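Local coordinates for putative carbohydrate metabolism domain-containing protein (Bacteroides vulgatus, PDB 3S30) that is of unknown function but probably acts in carbohydrate metabolism, perhaps as a glycoside hydrolase, and has a galactose-binding-like domain that holds a sodium ion, at residues F104-V109 with L132-G137; V109-Y114 with E118-Y123; T155-S158 with G164-L167; I219-Y224 with F246-L251; T292-D297 with L340-L345. One frame throughout, in Å; residues are numbered along the deposited sequence.

Overall arrangement
Three of the five contacts meet at the sodium ion: contact 1 supplies Asn105 O and Glu107 OE2, contact 3 Asn165 O and contact 5 Asp343 OD1. The centres of contacts 1 and 3 lie about 9 Å apart, and Glu107 OE1 probably accepts a hydrogen bond from Asn165 N. Contact 5, about 14 Å from contact 3 between centres, is joined to it through neighbouring strands 166-173 and 339-349. Contact 4 lies about 7 Å from contact 5, centre to centre, and shares its buried core. Contact 2 is a hairpin nested within the chain loop closed by contact 1; its centre is about 24 Å from that of contact 4.

Contact 1. Residues F104-V109 with L132-G137; sequences FNFENV and LTWSSG. With NA (sodium ion), chain C.
Phe104 and Leu132 have the closest CA atoms of 104-109 and 132-137, yet these lie 9.3 Å apart and no direct hydrogen bond joins the two segments, so side chains and one water span the gap. Trp134 drives the edge of its six-membered ring against one face of Phe104 in a T-shaped pair, the planes turned 72° from each other. Its CZ2 does the touching, 3.8 Å from Phe104 CG and nearer the rim of the phenyl ring than its centre. Leu132 CD2 meets the same phenylalanine further out, 3.3 Å from Phe104 CE1. With CG anti to the carbonyl carbon (chi1 -69°), Trp134 carries its indole toward Phe104. The two side chains cross at about a right angle. Phe106 CE1 also approaches Trp134 CZ2. The water accepts from Trp134 NE1 and from the backbone Phe106 N, both at 3.1 Å. Beyond these buried aromatics the turn presents Asn105 O to sodium at 2.3 Å, while Glu107 OE2 lies 2.9 Å from the ion. Asn165 and Asp343 complete a site built from two loops and a strand, consistent with the structural metal sites, often calcium, of galactose-binding-like beta-sandwich domains.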
# COMPACT_ATOMS: atom_id res chain seq x y z
N PHE A 104 -7.33 -8.83 -7.72
CA PHE A 104 -6.95 -7.46 -8.08
C PHE A 104 -6.07 -7.48 -9.32
O PHE A 104 -5.02 -8.15 -9.35
CB PHE A 104 -6.27 -6.73 -6.89
CG PHE A 104 -7.00 -6.91 -5.57
CD1 PHE A 104 -8.25 -6.35 -5.37
CD2 PHE A 104 -6.45 -7.69 -4.55
CE1 PHE A 104 -8.95 -6.53 -4.17
CE2 PHE A 104 -7.13 -7.87 -3.34
CZ PHE A 104 -8.39 -7.30 -3.15
N ASN A 105 -6.52 -6.75 -10.35
CA ASN A 105 -5.92 -6.79 -11.67
C ASN A 105 -5.13 -5.54 -12.04
O ASN A 105 -4.31 -5.59 -12.95
CB ASN A 105 -7.00 -7.03 -12.73
CG ASN A 105 -7.70 -8.36 -12.55
OD1 ASN A 105 -7.13 -9.41 -12.83
ND2 ASN A 105 -8.95 -8.32 -12.07
N PHE A 106 -5.39 -4.43 -11.37
CA PHE A 106 -4.70 -3.17 -11.64
C PHE A 106 -4.91 -2.65 -13.07
O PHE A 106 -4.00 -2.05 -13.66
CB PHE A 106 -3.20 -3.31 -11.32
CG PHE A 106 -2.94 -4.00 -10.00
CD1 PHE A 106 -3.15 -3.34 -8.80
CD2 PHE A 106 -2.51 -5.32 -9.97
CE1 PHE A 106 -2.93 -3.97 -7.58
CE2 PHE A 106 -2.28 -5.97 -8.74
CZ PHE A 106 -2.49 -5.28 -7.55
N GLU A 107 -6.10 -2.89 -13.63
CA GLU A 107 -6.41 -2.49 -15.03
C GLU A 107 -6.95 -1.08 -15.13
O GLU A 107 -6.80 -0.44 -16.17
CB GLU A 107 -7.47 -3.41 -15.67
CG GLU A 107 -7.08 -4.88 -15.81
CD GLU A 107 -5.82 -5.12 -16.66
OE1 GLU A 107 -5.43 -4.24 -17.47
OE2 GLU A 107 -5.24 -6.21 -16.53
N ASN A 108 -7.61 -0.64 -14.07
CA ASN A 108 -8.51 0.49 -14.11
C ASN A 108 -7.97 1.65 -13.30
O ASN A 108 -7.49 1.47 -12.18
CB ASN A 108 -9.87 0.09 -13.52
CG ASN A 108 -10.51 -1.12 -14.22
OD1 ASN A 108 -10.72 -2.17 -13.61
ND2 ASN A 108 -10.86 -0.95 -15.49
N VAL A 109 -8.05 2.84 -13.88
CA VAL A 109 -7.72 4.07 -13.18
C VAL A 109 -8.71 5.15 -13.56
O VAL A 109 -9.31 5.11 -14.64
CB VAL A 109 -6.28 4.58 -13.49
CG1 VAL A 109 -5.23 3.62 -12.90
CG2 VAL A 109 -6.07 4.78 -14.98
N LEU A 132 -13.88 -1.73 -4.99
CA LEU A 132 -12.72 -1.32 -4.22
C LEU A 132 -12.06 -0.14 -4.91
O LEU A 132 -11.63 -0.24 -6.05
CB LEU A 132 -11.71 -2.46 -4.11
CG LEU A 132 -10.50 -2.23 -3.19
CD1 LEU A 132 -10.91 -2.14 -1.68
CD2 LEU A 132 -9.48 -3.33 -3.44
N THR A 133 -11.99 0.99 -4.23
CA THR A 133 -11.18 2.11 -4.67
C THR A 133 -9.92 2.14 -3.81
O THR A 133 -9.99 2.45 -2.62
CB THR A 133 -11.94 3.45 -4.55
OG1 THR A 133 -13.02 3.46 -5.49
CG2 THR A 133 -10.99 4.63 -4.84
N TRP A 134 -8.78 1.78 -4.41
CA TRP A 134 -7.49 1.82 -3.72
C TRP A 134 -7.11 3.25 -3.32
O TRP A 134 -7.53 4.22 -3.94
CB TRP A 134 -6.36 1.31 -4.63
CG TRP A 134 -6.35 -0.15 -4.98
CD1 TRP A 134 -6.87 -0.74 -6.10
CD2 TRP A 134 -5.76 -1.21 -4.21
NE1 TRP A 134 -6.65 -2.09 -6.08
CE2 TRP A 134 -5.97 -2.41 -4.93
CE3 TRP A 134 -5.07 -1.27 -3.00
CZ2 TRP A 134 -5.51 -3.65 -4.46
CZ3 TRP A 134 -4.62 -2.50 -2.53
CH2 TRP A 134 -4.84 -3.67 -3.27
N SER A 135 -6.31 3.36 -2.27
CA SER A 135 -5.65 4.58 -1.88
C SER A 135 -4.12 4.46 -2.04
O SER A 135 -3.58 3.37 -2.33
CB SER A 135 -6.00 4.90 -0.43
OG SER A 135 -5.39 6.11 -0.01
N SER A 136 -3.45 5.59 -1.88
CA SER A 136 -2.01 5.71 -2.01
C SER A 136 -1.64 7.09 -1.47
O SER A 136 -2.53 7.86 -1.09
CB SER A 136 -1.58 5.61 -3.47
OG SER A 136 -1.85 6.82 -4.19
N GLY A 137 -0.36 7.43 -1.47
CA GLY A 137 0.06 8.75 -1.04
C GLY A 137 0.12 9.78 -2.14
O GLY A 137 0.82 10.77 -2.00
NA NA C . -3.25 -6.90 -14.57
O HOH W 1 -6.95 -3.19 -8.99

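Contact 2. Residues V109-Y114 with E118-Y123; sequences VKTVPY and EYYVLY
Tyr119 swings its CG between the backbone N and the carbonyl carbon (chi1 60°), which lays its ring alongside Val112, whereas Tyr120, with CG anti to the carbonyl carbon (chi1 -67°), turns to Val109 on the other face of the ribbon. The ribbon is an antiparallel beta hairpin of strands 108-114 and 117-124. Lys110 with Val121 and Val112 with Tyr119 form its hydrogen-bonded pairs; the reciprocal bonds include Val121 N to Lys110 O and Val112 N to Tyr119 O, both 2.9 Å. On the face of Lys110, Val112, Tyr119 and Val121, Val112 CB stands over the Tyr119 ring in a CH-pi contact, and Val112 CG1 comes within 3.6 Å of Tyr119 CZ. Tyr114 CB meets the rim of the same ring at Tyr119 CE2. An alanine in place of Tyr119 keeps the backbone pairing but would probably leave Val112 CG1 and Tyr114 CB without the ring they rest on, opening a gap toward helix 138-142. Val112 CG2 also reaches Val121 CG2 at 3.7 Å. On the opposite face Val109 CG1 lies beside Leu122 CG, pointing the same way. Val109 CG2 sits 3.7 Å from the Tyr120 ring centroid, over its face, while Thr111 OG1 lies in the plane of that ring, 3.3 Å from Tyr120 CE1.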
# COMPACT_ATOMS: atom_id res chain seq x y z
N VAL A 109 -8.05 2.84 -13.88
CA VAL A 109 -7.72 4.07 -13.18
C VAL A 109 -8.71 5.15 -13.56
O VAL A 109 -9.31 5.11 -14.64
CB VAL A 109 -6.28 4.58 -13.49
CG1 VAL A 109 -5.23 3.62 -12.90
CG2 VAL A 109 -6.07 4.78 -14.98
N LYS A 110 -8.89 6.10 -12.64
CA LYS A 110 -9.52 7.37 -12.94
C LYS A 110 -8.51 8.47 -12.63
O LYS A 110 -7.62 8.28 -11.80
CB LYS A 110 -10.81 7.56 -12.14
CG LYS A 110 -10.65 7.61 -10.62
CD LYS A 110 -12.00 7.61 -9.94
CE LYS A 110 -11.87 7.65 -8.44
NZ LYS A 110 -13.18 7.51 -7.73
N THR A 111 -8.64 9.61 -13.31
CA THR A 111 -7.71 10.73 -13.16
C THR A 111 -8.33 11.82 -12.30
O THR A 111 -9.47 12.24 -12.53
CB THR A 111 -7.28 11.29 -14.53
OG1 THR A 111 -6.55 10.30 -15.26
CG2 THR A 111 -6.42 12.54 -14.38
N VAL A 112 -7.56 12.27 -11.31
CA VAL A 112 -8.02 13.17 -10.26
C VAL A 112 -7.10 14.38 -10.17
O VAL A 112 -5.88 14.22 -10.15
CB VAL A 112 -8.03 12.44 -8.89
CG1 VAL A 112 -8.08 13.42 -7.73
CG2 VAL A 112 -9.20 11.46 -8.81
N PRO A 113 -7.69 15.61 -10.13
CA PRO A 113 -6.88 16.83 -10.02
C PRO A 113 -6.59 17.21 -8.58
O PRO A 113 -7.42 16.98 -7.71
CB PRO A 113 -7.79 17.89 -10.66
CG PRO A 113 -9.18 17.44 -10.30
CD PRO A 113 -9.12 15.92 -10.30
N TYR A 114 -5.42 17.81 -8.35
CA TYR A 114 -5.12 18.46 -7.08
C TYR A 114 -3.89 19.35 -7.21
O TYR A 114 -2.90 18.94 -7.81
CB TYR A 114 -4.87 17.43 -5.98
CG TYR A 114 -5.02 17.96 -4.57
CD1 TYR A 114 -6.24 18.42 -4.09
CD2 TYR A 114 -3.93 17.94 -3.69
CE1 TYR A 114 -6.37 18.89 -2.78
CE2 TYR A 114 -4.05 18.39 -2.40
CZ TYR A 114 -5.26 18.87 -1.94
OH TYR A 114 -5.33 19.30 -0.65
N GLU A 118 -2.45 16.29 -11.77
CA GLU A 118 -3.41 15.21 -11.97
C GLU A 118 -2.74 13.86 -11.71
O GLU A 118 -1.61 13.65 -12.12
CB GLU A 118 -3.96 15.26 -13.40
CG GLU A 118 -4.90 16.43 -13.67
CD GLU A 118 -5.66 16.29 -14.99
OE1 GLU A 118 -5.08 15.75 -15.96
OE2 GLU A 118 -6.83 16.74 -15.06
N TYR A 119 -3.44 12.95 -11.02
CA TYR A 119 -2.90 11.61 -10.72
C TYR A 119 -3.95 10.51 -10.85
O TYR A 119 -5.13 10.79 -11.01
CB TYR A 119 -2.27 11.61 -9.32
CG TYR A 119 -3.23 11.95 -8.20
CD1 TYR A 119 -4.05 10.98 -7.64
CD2 TYR A 119 -3.30 13.24 -7.69
CE1 TYR A 119 -4.92 11.28 -6.62
CE2 TYR A 119 -4.19 13.56 -6.67
CZ TYR A 119 -4.99 12.58 -6.14
OH TYR A 119 -5.86 12.86 -5.13
N TYR A 120 -3.52 9.25 -10.79
CA TYR A 120 -4.45 8.10 -10.87
C TYR A 120 -4.92 7.57 -9.51
O TYR A 120 -4.15 7.50 -8.55
CB TYR A 120 -3.83 6.93 -11.63
CG TYR A 120 -3.57 7.13 -13.11
CD1 TYR A 120 -4.44 7.87 -13.93
CD2 TYR A 120 -2.47 6.53 -13.71
CE1 TYR A 120 -4.18 8.02 -15.29
CE2 TYR A 120 -2.22 6.66 -15.06
CZ TYR A 120 -3.06 7.40 -15.84
OH TYR A 120 -2.77 7.51 -17.18
N VAL A 121 -6.21 7.23 -9.44
CA VAL A 121 -6.76 6.42 -8.35
C VAL A 121 -7.16 5.11 -9.00
O VAL A 121 -7.91 5.10 -9.97
CB VAL A 121 -8.00 7.09 -7.66
CG1 VAL A 121 -8.48 6.24 -6.49
CG2 VAL A 121 -7.67 8.51 -7.16
N LEU A 122 -6.62 4.00 -8.49
CA LEU A 122 -6.91 2.69 -9.05
C LEU A 122 -8.14 2.14 -8.35
O LEU A 122 -8.32 2.34 -7.15
CB LEU A 122 -5.73 1.72 -8.88
CG LEU A 122 -4.46 1.89 -9.72
CD1 LEU A 122 -3.70 3.13 -9.30
CD2 LEU A 122 -3.56 0.66 -9.59
N TYR A 123 -8.97 1.43 -9.11
CA TYR A 123 -10.12 0.75 -8.55
C TYR A 123 -10.35 -0.63 -9.17
O TYR A 123 -9.88 -0.91 -10.27
CB TYR A 123 -11.37 1.63 -8.69
CG TYR A 123 -11.74 1.96 -10.11
CD1 TYR A 123 -11.19 3.07 -10.75
CD2 TYR A 123 -12.68 1.19 -10.81
CE1 TYR A 123 -11.56 3.39 -12.06
CE2 TYR A 123 -13.05 1.51 -12.12
CZ TYR A 123 -12.49 2.61 -12.73
OH TYR A 123 -12.84 2.94 -14.01

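Contact 3. Residues T155-S158 with G164-L167; sequences TSIS and GNCL. With NA (sodium ion), chain C.
Ser158 and Cys166 form an antiparallel hydrogen-bonded pair where 155-158 and 165-167 run 154° apart in direction. Ser158 N donates to Cys166 O at 2.9 Å, and Cys166 N returns a bond to Ser158 O at 2.7 Å. Next to it Ile157 and Leu167 make a non-hydrogen-bonded pair whose side chains diverge. On the Ser158 and Cys166 side of the hairpin, Cys166 SG lies 3.9 Å from Ser158 CB; the serine hydroxyl itself bonds to Asn160 N. Leu167 bends its CD1 back to Ser156 O, 3.6 Å away. Asn165 crosses Ile157 at a slant, with Asn165 ND2 3.9 Å from Ile157 CD1, and its CB packs on Ser158 O. Its backbone oxygen, Asn165 O, binds the sodium ion at 2.4 Å. A glycine at Asn165 would probably leave Ile157 CD1 and Ser158 O without this flank and give the loop freedom to shift the carbonyl from the metal. Strand 339-349 extends the hairpin edge to edge, Leu167 pairing with Ile342, while Tyr120 and Leu122 of strand 117-124 pack on Ser156 and Ile157, and Thr155 O takes a hydrogen bond from Asn138 of helix 138-142.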
# COMPACT_ATOMS: atom_id res chain seq x y z
N THR A 155 2.65 6.45 -7.45
CA THR A 155 1.71 5.36 -7.69
C THR A 155 0.93 5.58 -8.98
O THR A 155 0.24 6.58 -9.16
CB THR A 155 0.75 5.25 -6.51
OG1 THR A 155 1.52 5.04 -5.32
CG2 THR A 155 -0.22 4.09 -6.70
N SER A 156 1.05 4.60 -9.88
CA SER A 156 0.45 4.62 -11.20
C SER A 156 0.27 3.18 -11.67
O SER A 156 0.37 2.24 -10.86
CB SER A 156 1.33 5.38 -12.19
OG SER A 156 0.66 5.63 -13.41
N ILE A 157 -0.03 3.02 -12.96
CA ILE A 157 -0.07 1.70 -13.60
C ILE A 157 0.82 1.69 -14.84
O ILE A 157 1.11 2.73 -15.42
CB ILE A 157 -1.52 1.25 -14.03
CG1 ILE A 157 -2.12 2.20 -15.09
CG2 ILE A 157 -2.43 1.15 -12.83
CD1 ILE A 157 -3.39 1.68 -15.72
N SER A 158 1.22 0.49 -15.23
CA SER A 158 2.03 0.28 -16.43
C SER A 158 1.27 -0.64 -17.36
O SER A 158 0.60 -1.55 -16.89
CB SER A 158 3.37 -0.36 -16.04
OG SER A 158 3.93 -1.08 -17.13
N GLY A 164 -2.32 -7.92 -18.37
CA GLY A 164 -2.61 -6.67 -19.11
C GLY A 164 -1.79 -5.52 -18.55
O GLY A 164 -0.56 -5.53 -18.64
N ASN A 165 -2.45 -4.52 -17.96
CA ASN A 165 -1.75 -3.49 -17.17
C ASN A 165 -1.39 -4.04 -15.80
O ASN A 165 -2.00 -5.01 -15.33
CB ASN A 165 -2.61 -2.24 -16.92
CG ASN A 165 -3.17 -1.59 -18.20
OD1 ASN A 165 -2.47 -1.43 -19.21
ND2 ASN A 165 -4.43 -1.19 -18.13
N CYS A 166 -0.40 -3.41 -15.15
CA CYS A 166 -0.01 -3.78 -13.78
C CYS A 166 0.17 -2.55 -12.90
O CYS A 166 0.21 -1.43 -13.37
CB CYS A 166 1.27 -4.64 -13.79
SG CYS A 166 2.80 -3.86 -14.42
N LEU A 167 0.26 -2.78 -11.60
CA LEU A 167 0.66 -1.74 -10.66
C LEU A 167 2.12 -1.32 -10.89
O LEU A 167 3.00 -2.16 -11.12
CB LEU A 167 0.48 -2.23 -9.22
CG LEU A 167 0.70 -1.21 -8.11
CD1 LEU A 167 -0.33 -0.12 -8.19
CD2 LEU A 167 0.66 -1.88 -6.72
NA NA C . -3.25 -6.90 -14.57

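Contact 4. Residues I219-Y224 with F246-L251; sequences IKLVGY and FNIYAL
Leu221 leaves strand 218-228 toward strand 247-254, and its branched end makes the meeting with Ile248 and Ala250. CB points across the gap but stops 4.8 Å from Ala250 CB, too far to press on it. CG lies anti to the backbone N (chi1 -179°), an extended arrangement that sends the branch point deeper between the layers. The two methyls then part: CD1 turns to Leu345 of strand 339-349, and CD2 goes on to the far strand. The strands belong to the two facing layers of a beta sandwich, consistent with the galactose-binding-like fold; their axes come within 8.4 Å at 147°, and no hydrogen bond joins them. At the tip, Leu221 CD2 touches Ile248 CG2 at 3.8 Å, the nearest approach of the contact. Ala250 CB stands 4.2 Å from the same Leu221 CD2. Ile248 CG2 is likewise anti to its own backbone N, which holds that methyl out toward the leucine, while Ile321 of strand 317-324 packs on Leu221 as well.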
# COMPACT_ATOMS: atom_id res chain seq x y z
N ILE A 219 -6.66 -16.23 4.28
CA ILE A 219 -5.59 -17.16 4.65
C ILE A 219 -4.29 -16.85 3.94
O ILE A 219 -3.22 -17.01 4.53
CB ILE A 219 -6.01 -18.66 4.49
CG1 ILE A 219 -6.65 -18.95 3.13
CG2 ILE A 219 -6.97 -19.07 5.60
CD1 ILE A 219 -7.13 -20.39 2.99
N LYS A 220 -4.33 -16.41 2.69
CA LYS A 220 -3.09 -16.03 2.02
C LYS A 220 -3.24 -14.92 0.99
O LYS A 220 -4.32 -14.71 0.40
CB LYS A 220 -2.37 -17.25 1.44
CG LYS A 220 -3.15 -18.07 0.45
CD LYS A 220 -2.46 -19.39 0.12
CE LYS A 220 -2.78 -20.47 1.17
NZ LYS A 220 -2.05 -21.76 0.93
N LEU A 221 -2.14 -14.18 0.82
CA LEU A 221 -2.03 -13.13 -0.17
C LEU A 221 -1.06 -13.61 -1.23
O LEU A 221 0.11 -13.85 -0.95
CB LEU A 221 -1.51 -11.82 0.47
CG LEU A 221 -1.36 -10.61 -0.47
CD1 LEU A 221 -2.73 -10.11 -0.96
CD2 LEU A 221 -0.58 -9.48 0.19
N VAL A 222 -1.56 -13.78 -2.45
CA VAL A 222 -0.74 -14.27 -3.54
C VAL A 222 -0.73 -13.23 -4.64
O VAL A 222 -1.70 -12.51 -4.81
CB VAL A 222 -1.20 -15.67 -4.08
CG1 VAL A 222 -1.36 -16.68 -2.94
CG2 VAL A 222 -2.49 -15.56 -4.85
N GLY A 223 0.39 -13.15 -5.36
CA GLY A 223 0.53 -12.24 -6.49
C GLY A 223 1.90 -12.41 -7.12
O GLY A 223 2.63 -13.33 -6.78
N TYR A 224 2.24 -11.51 -8.03
CA TYR A 224 3.51 -11.54 -8.75
C TYR A 224 4.16 -10.17 -8.68
O TYR A 224 3.45 -9.17 -8.70
CB TYR A 224 3.29 -11.93 -10.22
CG TYR A 224 2.89 -13.37 -10.42
CD1 TYR A 224 1.58 -13.79 -10.18
CD2 TYR A 224 3.81 -14.33 -10.84
CE1 TYR A 224 1.20 -15.11 -10.35
CE2 TYR A 224 3.45 -15.66 -11.01
CZ TYR A 224 2.14 -16.04 -10.77
OH TYR A 224 1.76 -17.35 -10.95
N PHE A 246 11.70 -3.35 -0.64
CA PHE A 246 10.28 -3.04 -0.74
C PHE A 246 9.53 -3.78 0.35
O PHE A 246 10.09 -4.63 1.03
CB PHE A 246 9.75 -3.43 -2.12
CG PHE A 246 9.66 -4.93 -2.38
CD1 PHE A 246 8.50 -5.63 -2.07
CD2 PHE A 246 10.70 -5.61 -2.98
CE1 PHE A 246 8.40 -7.00 -2.33
CE2 PHE A 246 10.60 -6.98 -3.25
CZ PHE A 246 9.45 -7.67 -2.92
N ASN A 247 8.24 -3.48 0.51
CA ASN A 247 7.44 -4.22 1.48
C ASN A 247 6.10 -4.62 0.87
O ASN A 247 5.55 -3.92 0.04
CB ASN A 247 7.24 -3.42 2.78
CG ASN A 247 6.91 -4.32 3.99
OD1 ASN A 247 6.78 -5.53 3.85
ND2 ASN A 247 6.76 -3.72 5.16
N ILE A 248 5.63 -5.79 1.27
CA ILE A 248 4.28 -6.25 0.96
C ILE A 248 3.76 -6.91 2.24
O ILE A 248 4.44 -7.76 2.83
CB ILE A 248 4.26 -7.29 -0.19
CG1 ILE A 248 4.71 -6.66 -1.51
CG2 ILE A 248 2.85 -7.91 -0.37
CD1 ILE A 248 4.65 -7.65 -2.72
N TYR A 249 2.57 -6.50 2.67
CA TYR A 249 1.88 -7.17 3.77
C TYR A 249 0.36 -6.94 3.74
O TYR A 249 -0.16 -6.13 2.96
CB TYR A 249 2.46 -6.74 5.12
CG TYR A 249 2.24 -5.29 5.50
CD1 TYR A 249 3.11 -4.30 5.07
CD2 TYR A 249 1.17 -4.92 6.32
CE1 TYR A 249 2.92 -2.98 5.43
CE2 TYR A 249 0.98 -3.59 6.68
CZ TYR A 249 1.85 -2.63 6.22
OH TYR A 249 1.69 -1.30 6.56
N ALA A 250 -0.34 -7.67 4.60
CA ALA A 250 -1.78 -7.55 4.72
C ALA A 250 -2.17 -7.70 6.17
O ALA A 250 -1.51 -8.43 6.93
CB ALA A 250 -2.49 -8.60 3.86
N LEU A 251 -3.24 -7.02 6.55
CA LEU A 251 -3.71 -6.98 7.92
C LEU A 251 -5.15 -7.48 7.99
O LEU A 251 -5.93 -7.27 7.06
CB LEU A 251 -3.64 -5.54 8.44
CG LEU A 251 -2.29 -4.83 8.33
CD1 LEU A 251 -2.45 -3.34 8.58
CD2 LEU A 251 -1.29 -5.42 9.31

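Contact 5. Residues T292-D297 with L340-L345; sequences TRFELD and LLIDDL. With NA (sodium ion), chain C.
The Phe294 ring lies between Gly223 CA over one face and Ile248 CD1 over the other, leaving its rim to meet 340-345. At that edge, near the ring plane, Leu345 CD1 touches Phe294 CZ at 3.6 Å. Ile342 CD1 comes obliquely and less closely, 4.4 Å from Phe294 CE2. Holding CG between the backbone N and the carbonyl carbon (chi1 58°) swings the phenyl group off strand 291-297 toward both aliphatic chains. On the same strand, exposed Arg293 and Glu295 form a salt bridge, Arg293 NH1 to Glu295 OE1 at 2.9 Å, with the oxygen at the edge of the guanidinium group, in its plane; Glu295 also pairs with Lys220. Between Ile342 and Leu345 the chain turns a corner at Asp344, whose N donates to Asp343 OD1 from the anti side of the carboxylate, well out of its plane. Asp343 OD1 also binds the sodium ion at 2.5 Å. A buried sandwich core is joined through this corner to the metal site that Asp343 shares with Asn105, Glu107 and Asn165.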
# COMPACT_ATOMS: atom_id res chain seq x y z
N THR A 292 7.84 -12.76 -10.50
CA THR A 292 8.13 -13.70 -9.41
C THR A 292 6.92 -13.80 -8.48
O THR A 292 6.42 -12.80 -7.94
CB THR A 292 9.37 -13.23 -8.60
OG1 THR A 292 10.52 -13.12 -9.46
CG2 THR A 292 9.67 -14.19 -7.44
N ARG A 293 6.45 -15.02 -8.27
CA ARG A 293 5.31 -15.29 -7.40
C ARG A 293 5.64 -15.13 -5.93
O ARG A 293 6.73 -15.50 -5.49
CB ARG A 293 4.79 -16.72 -7.63
CG ARG A 293 3.47 -16.99 -6.95
CD ARG A 293 2.79 -18.14 -7.63
NE ARG A 293 1.46 -18.45 -7.11
CZ ARG A 293 1.23 -19.11 -5.98
NH1 ARG A 293 2.24 -19.54 -5.21
NH2 ARG A 293 -0.02 -19.35 -5.61
N PHE A 294 4.69 -14.59 -5.18
CA PHE A 294 4.75 -14.59 -3.72
C PHE A 294 3.49 -15.24 -3.16
O PHE A 294 2.44 -15.25 -3.81
CB PHE A 294 5.00 -13.18 -3.15
CG PHE A 294 3.97 -12.13 -3.55
CD1 PHE A 294 2.83 -11.93 -2.78
CD2 PHE A 294 4.17 -11.31 -4.66
CE1 PHE A 294 1.88 -10.96 -3.13
CE2 PHE A 294 3.23 -10.33 -5.02
CZ PHE A 294 2.08 -10.15 -4.25
N GLU A 295 3.61 -15.81 -1.97
CA GLU A 295 2.50 -16.50 -1.32
C GLU A 295 2.66 -16.36 0.19
O GLU A 295 3.36 -17.16 0.81
CB GLU A 295 2.46 -17.98 -1.73
CG GLU A 295 1.28 -18.77 -1.13
CD GLU A 295 1.28 -20.25 -1.52
OE1 GLU A 295 1.88 -20.62 -2.56
OE2 GLU A 295 0.66 -21.05 -0.79
N LEU A 296 2.02 -15.34 0.76
CA LEU A 296 2.16 -15.02 2.19
C LEU A 296 0.98 -15.57 2.97
O LEU A 296 -0.15 -15.17 2.74
CB LEU A 296 2.26 -13.50 2.39
CG LEU A 296 3.14 -12.73 1.38
CD1 LEU A 296 3.14 -11.24 1.69
CD2 LEU A 296 4.57 -13.30 1.35
N ASP A 297 1.23 -16.51 3.88
CA ASP A 297 0.17 -17.08 4.72
C ASP A 297 -0.18 -16.11 5.85
O ASP A 297 0.71 -15.55 6.49
CB ASP A 297 0.60 -18.42 5.34
CG ASP A 297 0.70 -19.56 4.31
OD1 ASP A 297 -0.35 -20.03 3.81
OD2 ASP A 297 1.83 -20.01 4.04
N LEU A 340 8.64 -1.10 -7.89
CA LEU A 340 7.97 -2.37 -7.59
C LEU A 340 6.79 -2.47 -8.54
O LEU A 340 5.92 -1.60 -8.55
CB LEU A 340 7.47 -2.42 -6.15
CG LEU A 340 6.78 -3.70 -5.67
CD1 LEU A 340 7.72 -4.91 -5.65
CD2 LEU A 340 6.19 -3.48 -4.28
N LEU A 341 6.79 -3.52 -9.37
CA LEU A 341 5.66 -3.82 -10.21
C LEU A 341 4.90 -4.97 -9.57
O LEU A 341 5.50 -5.91 -9.08
CB LEU A 341 6.10 -4.17 -11.65
CG LEU A 341 6.92 -3.09 -12.41
CD1 LEU A 341 7.26 -3.52 -13.83
CD2 LEU A 341 6.22 -1.74 -12.43
N ILE A 342 3.58 -4.88 -9.53
CA ILE A 342 2.75 -5.94 -8.98
C ILE A 342 1.64 -6.25 -9.95
O ILE A 342 1.08 -5.36 -10.56
CB ILE A 342 2.12 -5.54 -7.62
CG1 ILE A 342 3.20 -5.09 -6.62
CG2 ILE A 342 1.33 -6.73 -7.03
CD1 ILE A 342 4.18 -6.23 -6.22
N ASP A 343 1.30 -7.52 -10.07
CA ASP A 343 0.19 -7.94 -10.92
C ASP A 343 -0.52 -9.16 -10.34
O ASP A 343 0.05 -9.89 -9.52
CB ASP A 343 0.73 -8.27 -12.31
CG ASP A 343 -0.28 -8.01 -13.40
OD1 ASP A 343 -1.46 -7.71 -13.10
OD2 ASP A 343 0.12 -8.09 -14.57
N ASP A 344 -1.75 -9.37 -10.80
CA ASP A 344 -2.56 -10.54 -10.46
C ASP A 344 -2.48 -10.89 -8.97
O ASP A 344 -2.06 -11.98 -8.58
CB ASP A 344 -2.18 -11.73 -11.33
CG ASP A 344 -2.44 -11.48 -12.80
OD1 ASP A 344 -3.52 -10.95 -13.12
OD2 ASP A 344 -1.58 -11.82 -13.64
N LEU A 345 -2.89 -9.93 -8.15
CA LEU A 345 -2.92 -10.07 -6.71
C LEU A 345 -4.26 -10.66 -6.28
O LEU A 345 -5.32 -10.24 -6.78
CB LEU A 345 -2.73 -8.69 -6.07
CG LEU A 345 -2.70 -8.60 -4.55
CD1 LEU A 345 -1.42 -9.24 -3.99
CD2 LEU A 345 -2.82 -7.14 -4.15
NA NA C . -3.25 -6.90 -14.57